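PDB 3ONO: Ribose/Galactose Isomerase from Vibrio parahaemolyticus, which probably interconverts aldose and ketose sugar phosphates, as a putative isomerase of the LacAB/RpiB family. Local coordinates for residues S59-N63 / S64-D68; T50-H53 / L54-A58. All coordinates share one frame; numbering follows the deposited sequence.

Overall arrangement
Interactions 1 and 2 illustrate how one helix is finished at its two ends. Both use helix 51-63, and their centres lie about 13 Å apart. Interaction 2 (50-58) starts the helix with a capping box, where T50 OG1 takes up the amide of I52 and the H53 ring that of T50; interaction 1 (59-68) stops it with a Schellman motif and sends the chain on to strand 69-74 of the parallel sheet. The two adjoin in sequence but touch nowhere else. Each centre is about 9 Å from the centre of the chain. Interaction 2 also faces a second subunit, and its L54 touches a possible Rossmann-type glycine-rich turn after strand 69-74.

Interaction 1: residues S59-N63 / S64-D68; sequences SILLN and SKAVD
The methyl CD2 of L62 lies over the chain leaving the helix, 3.6 Å from the carbonyl O of D68, and also meets CG2 of V67. L61 supplies the neighbouring apolar contacts: its CB sits 3.9 Å from CG2 of V67, while its CD2 reaches CB of A66. These contacts pack the last helical turn against the residues leading into strand 69-74.

The turn itself is a Schellman motif. K65 takes a positive phi of 65°, which swings the chain back so that V67 N bonds to L61 O at 3.2 Å; K65 N meanwhile approaches L62 O from well above its carbonyl plane. S64 adds side-chain bonds to the turn. With chi1 at 71°, its OG is tucked between its own backbone N and carbonyl carbon, where it donates to I60 O at 2.8 Å and accepts from A66 N in an ST turn. I60 O therefore receives two bonds from one residue, as S64 N also reaches it. A water bridges L62 O and V67 O, donating to both.

On the preceding turn, ND2 of N63 donates to S59 OG at 2.8 Å, with that oxygen in the amide plane; P88 O is a further partner of this nitrogen. The buried side of the contact is covered by F192, C195 and F196 of helix 190-199 and by I205 of helix 203-212, whereas OD2 of D68 accepts from K5 N at the start of strand 5-8. Chemically, the end of this helix is closed largely by its own chain: the serine hydroxyl adds a second bond to I60 O, while L61 O and L62 O are met by V67 N, K65 N and the water, consistent with a polar backbone lying among leucine, valine and phenylalanine side chains.

Interaction 2: residues T50-H53 / L54-A58; sequences TYIH and LGIMA
L54 lies against the first turn of helix 51-63, whose start is a capping box formed by T50 and H53. Its CG packs 3.5 Å from T50 O, and CD1 reaches CA and CB of Y51. The backbone N of L54 bonds to that same T50 O, approaching it in the carbonyl plane. Farther out, the leucine meets M9 and E11.

G55 follows with weak bonds from its N to Y51 O and I52 O. Y51 O has a second, side-chain partner in S83 OG. The next residue, I56, continues the turn through a weak bond to I52 O, and its CD1 comes 4.4 Å from CG2 of I52; outside the segments I56 packs on A186, while I52 meets I159 of the second subunit.

M57, a selenomethionine, closes the contact. Its N gives H53 O a nearly straight bond of 2.9 Å. The side chain folds alongside that carbonyl: CG, set beside the backbone N of M57, lies 3.1 Å from H53 O, and SE is 3.5 Å from the same oxygen. H53 is thus used at both ends: its carbonyl serves the next turn, and its ring serves the cap.

The two capping bonds run in opposite directions. OG1 of T50, the N-cap residue, accepts from I52 N at 3.0 Å. In return, chi1 of -56° carries the H53 imidazole back beside the start of the helix, where T50 N donates to ND1 at 2.9 Å. That bond is nearly straight, with an N-H...N angle of 171°, and T50 N lies only 3° out of the ring plane.

Interaction 1: residues S59-N63 / S64-D68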
loop_
_atom_site.group_PDB
_atom_site.type_symbol
_atom_site.label_atom_id
_atom_site.label_comp_id
_atom_site.label_asym_id
_atom_site.label_seq_id
_atom_site.Cartn_x
_atom_site.Cartn_y
_atom_site.Cartn_z
ATOM N N SER A 59 7.013 -22.068 -17.435
ATOM C CA SER A 59 7.938 -22.219 -18.569
ATOM C C SER A 59 7.354 -23.151 -19.623
ATOM O O SER A 59 7.343 -22.828 -20.815
ATOM C CB SER A 59 9.319 -22.747 -18.148
ATOM O OG SER A 59 10.136 -22.918 -19.311
ATOM N N ILE A 60 6.849 -24.301 -19.195
ATOM C CA ILE A 60 6.387 -25.281 -20.185
ATOM C C ILE A 60 5.210 -24.710 -20.970
ATOM O O ILE A 60 5.171 -24.798 -22.204
ATOM C CB ILE A 60 6.040 -26.617 -19.536
ATOM C CG1 ILE A 60 7.337 -27.273 -19.037
ATOM C CG2 ILE A 60 5.322 -27.542 -20.545
ATOM C CD1 ILE A 60 7.128 -28.460 -18.107
ATOM N N LEU A 61 4.271 -24.082 -20.265
ATOM C CA LEU A 61 3.095 -23.560 -20.946
ATOM C C LEU A 61 3.409 -22.346 -21.812
ATOM O O LEU A 61 2.836 -22.197 -22.882
ATOM C CB LEU A 61 1.970 -23.274 -19.955
ATOM C CG LEU A 61 1.361 -24.451 -19.188
ATOM C CD1 LEU A 61 0.337 -23.985 -18.154
ATOM C CD2 LEU A 61 0.713 -25.462 -20.144
ATOM N N LEU A 62 4.292 -21.456 -21.351
ATOM C CA LEU A 62 4.593 -20.257 -22.136
ATOM C C LEU A 62 5.538 -20.574 -23.285
ATOM O O LEU A 62 5.328 -20.143 -24.413
ATOM C CB LEU A 62 5.174 -19.140 -21.250
ATOM C CG LEU A 62 4.143 -18.489 -20.325
ATOM C CD1 LEU A 62 4.834 -17.741 -19.193
ATOM C CD2 LEU A 62 3.195 -17.546 -21.086
ATOM N N ASN A 63 6.575 -21.351 -23.016
ATOM C CA ASN A 63 7.530 -21.657 -24.073
ATOM C C ASN A 63 6.955 -22.559 -25.165
ATOM O O ASN A 63 7.435 -22.537 -26.295
ATOM C CB ASN A 63 8.805 -22.269 -23.482
ATOM C CG ASN A 63 9.696 -21.206 -22.885
ATOM O OD1 ASN A 63 9.996 -20.226 -23.559
ATOM N ND2 ASN A 63 10.088 -21.362 -21.618
ATOM N N SER A 64 5.920 -23.329 -24.839
ATOM C CA SER A 64 5.323 -24.230 -25.833
ATOM C C SER A 64 4.221 -23.481 -26.557
ATOM O O SER A 64 3.576 -24.009 -27.471
ATOM C CB SER A 64 4.722 -25.451 -25.150
ATOM O OG SER A 64 3.554 -25.083 -24.429
ATOM N N LYS A 65 3.994 -22.247 -26.121
ATOM C CA LYS A 65 2.927 -21.419 -26.644
ATOM C C LYS A 65 1.524 -21.949 -26.354
ATOM O O LYS A 65 0.556 -21.516 -26.969
ATOM C CB LYS A 65 3.134 -21.137 -28.127
ATOM C CG LYS A 65 4.449 -20.432 -28.415
ATOM C CD LYS A 65 4.560 -20.099 -29.886
ATOM C CE LYS A 65 5.985 -19.723 -30.285
ATOM N NZ LYS A 65 6.105 -19.547 -31.769
ATOM N N ALA A 66 1.415 -22.854 -25.388
ATOM C CA ALA A 66 0.110 -23.359 -24.961
ATOM C C ALA A 66 -0.765 -22.257 -24.383
ATOM O O ALA A 66 -1.986 -22.276 -24.541
ATOM C CB ALA A 66 0.272 -24.487 -23.948
ATOM N N VAL A 67 -0.146 -21.305 -23.691
ATOM C CA VAL A 67 -0.863 -20.135 -23.220
ATOM C C VAL A 67 -0.049 -18.880 -23.504
ATOM O O VAL A 67 1.145 -18.951 -23.812
ATOM C CB VAL A 67 -1.213 -20.196 -21.711
ATOM C CG1 VAL A 67 -1.966 -21.479 -21.384
ATOM C CG2 VAL A 67 0.040 -20.048 -20.862
ATOM N N ASP A 68 -0.719 -17.734 -23.388
ATOM C CA ASP A 68 -0.114 -16.440 -23.659
ATOM C C ASP A 68 0.288 -15.708 -22.388
ATOM O O ASP A 68 1.156 -14.845 -22.437
ATOM C CB ASP A 68 -1.084 -15.556 -24.443
ATOM C CG ASP A 68 -1.572 -16.227 -25.715
ATOM O OD1 ASP A 68 -0.703 -16.616 -26.522
ATOM O OD2 ASP A 68 -2.807 -16.375 -25.873
HETATM O O HOH W 1 3.582 -18.073 -24.893
#

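Interaction 2: residues T50-H53 / L54-A58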
loop_
_atom_site.group_PDB
_atom_site.type_symbol
_atom_site.label_atom_id
_atom_site.label_comp_id
_atom_site.label_asym_id
_atom_site.label_seq_id
_atom_site.Cartn_x
_atom_site.Cartn_y
_atom_site.Cartn_z
ATOM N N THR A 50 4.406 -26.852 -5.133
ATOM C CA THR A 50 4.990 -25.710 -4.427
ATOM C C THR A 50 5.275 -24.621 -5.449
ATOM O O THR A 50 5.104 -24.823 -6.658
ATOM C CB THR A 50 6.353 -26.037 -3.807
ATOM O OG1 THR A 50 7.326 -26.154 -4.850
ATOM C CG2 THR A 50 6.311 -27.324 -3.008
ATOM N N TYR A 51 5.778 -23.485 -4.982
ATOM C CA TYR A 51 6.101 -22.425 -5.933
ATOM C C TYR A 51 7.240 -22.796 -6.876
ATOM O O TYR A 51 7.398 -22.159 -7.913
ATOM C CB TYR A 51 6.382 -21.087 -5.230
ATOM C CG TYR A 51 7.601 -21.056 -4.341
ATOM C CD1 TYR A 51 8.886 -20.923 -4.880
ATOM C CD2 TYR A 51 7.468 -21.113 -2.942
ATOM C CE1 TYR A 51 10.001 -20.850 -4.058
ATOM C CE2 TYR A 51 8.585 -21.055 -2.114
ATOM C CZ TYR A 51 9.850 -20.940 -2.684
ATOM O OH TYR A 51 10.971 -20.864 -1.883
ATOM N N ILE A 52 8.013 -23.841 -6.556
ATOM C CA ILE A 52 9.021 -24.316 -7.489
ATOM C C ILE A 52 8.352 -24.907 -8.726
ATOM O O ILE A 52 8.734 -24.616 -9.860
ATOM C CB ILE A 52 9.935 -25.415 -6.856
ATOM C CG1 ILE A 52 10.670 -24.861 -5.638
ATOM C CG2 ILE A 52 10.951 -25.941 -7.905
ATOM C CD1 ILE A 52 11.610 -23.696 -5.938
ATOM N N HIS A 53 7.340 -25.741 -8.515
ATOM C CA HIS A 53 6.652 -26.365 -9.635
ATOM C C HIS A 53 5.965 -25.304 -10.482
ATOM O O HIS A 53 5.892 -25.435 -11.697
ATOM C CB HIS A 53 5.635 -27.391 -9.145
ATOM C CG HIS A 53 6.236 -28.441 -8.266
ATOM N ND1 HIS A 53 5.971 -28.517 -6.910
ATOM C CD2 HIS A 53 7.110 -29.441 -8.541
ATOM C CE1 HIS A 53 6.646 -29.531 -6.395
ATOM N NE2 HIS A 53 7.349 -30.108 -7.364
ATOM N N LEU A 54 5.456 -24.254 -9.838
ATOM C CA LEU A 54 4.787 -23.203 -10.596
ATOM C C LEU A 54 5.681 -22.625 -11.697
ATOM O O LEU A 54 5.228 -22.400 -12.834
ATOM C CB LEU A 54 4.301 -22.076 -9.661
ATOM C CG LEU A 54 3.285 -22.482 -8.591
ATOM C CD1 LEU A 54 2.892 -21.260 -7.729
ATOM C CD2 LEU A 54 2.032 -23.122 -9.202
ATOM N N GLY A 55 6.927 -22.327 -11.368
ATOM C CA GLY A 55 7.826 -21.757 -12.357
ATOM C C GLY A 55 8.037 -22.701 -13.532
ATOM O O GLY A 55 8.085 -22.280 -14.699
ATOM N N ILE A 56 8.191 -23.987 -13.229
ATOM C CA ILE A 56 8.412 -24.979 -14.292
ATOM C C ILE A 56 7.179 -25.068 -15.191
ATOM O O ILE A 56 7.286 -25.106 -16.428
ATOM C CB ILE A 56 8.724 -26.365 -13.685
ATOM C CG1 ILE A 56 10.053 -26.311 -12.941
ATOM C CG2 ILE A 56 8.771 -27.449 -14.777
ATOM C CD1 ILE A 56 10.228 -27.441 -11.928
HETATM N N MSE A 57 6.005 -25.095 -14.565
HETATM C CA MSE A 57 4.743 -25.063 -15.307
HETATM C C MSE A 57 4.613 -23.815 -16.166
HETATM O O MSE A 57 4.176 -23.889 -17.317
HETATM C CB MSE A 57 3.550 -25.184 -14.342
HETATM C CG MSE A 57 3.638 -26.456 -13.533
HETATM SE SE MSE A 57 2.574 -26.421 -11.916
HETATM C CE MSE A 57 0.929 -26.899 -12.794
ATOM N N ALA A 58 5.003 -22.663 -15.635
ATOM C CA ALA A 58 4.886 -21.447 -16.439
ATOM C C ALA A 58 5.803 -21.555 -17.651
ATOM O O ALA A 58 5.425 -21.179 -18.772
ATOM C CB ALA A 58 5.240 -20.222 -15.612
#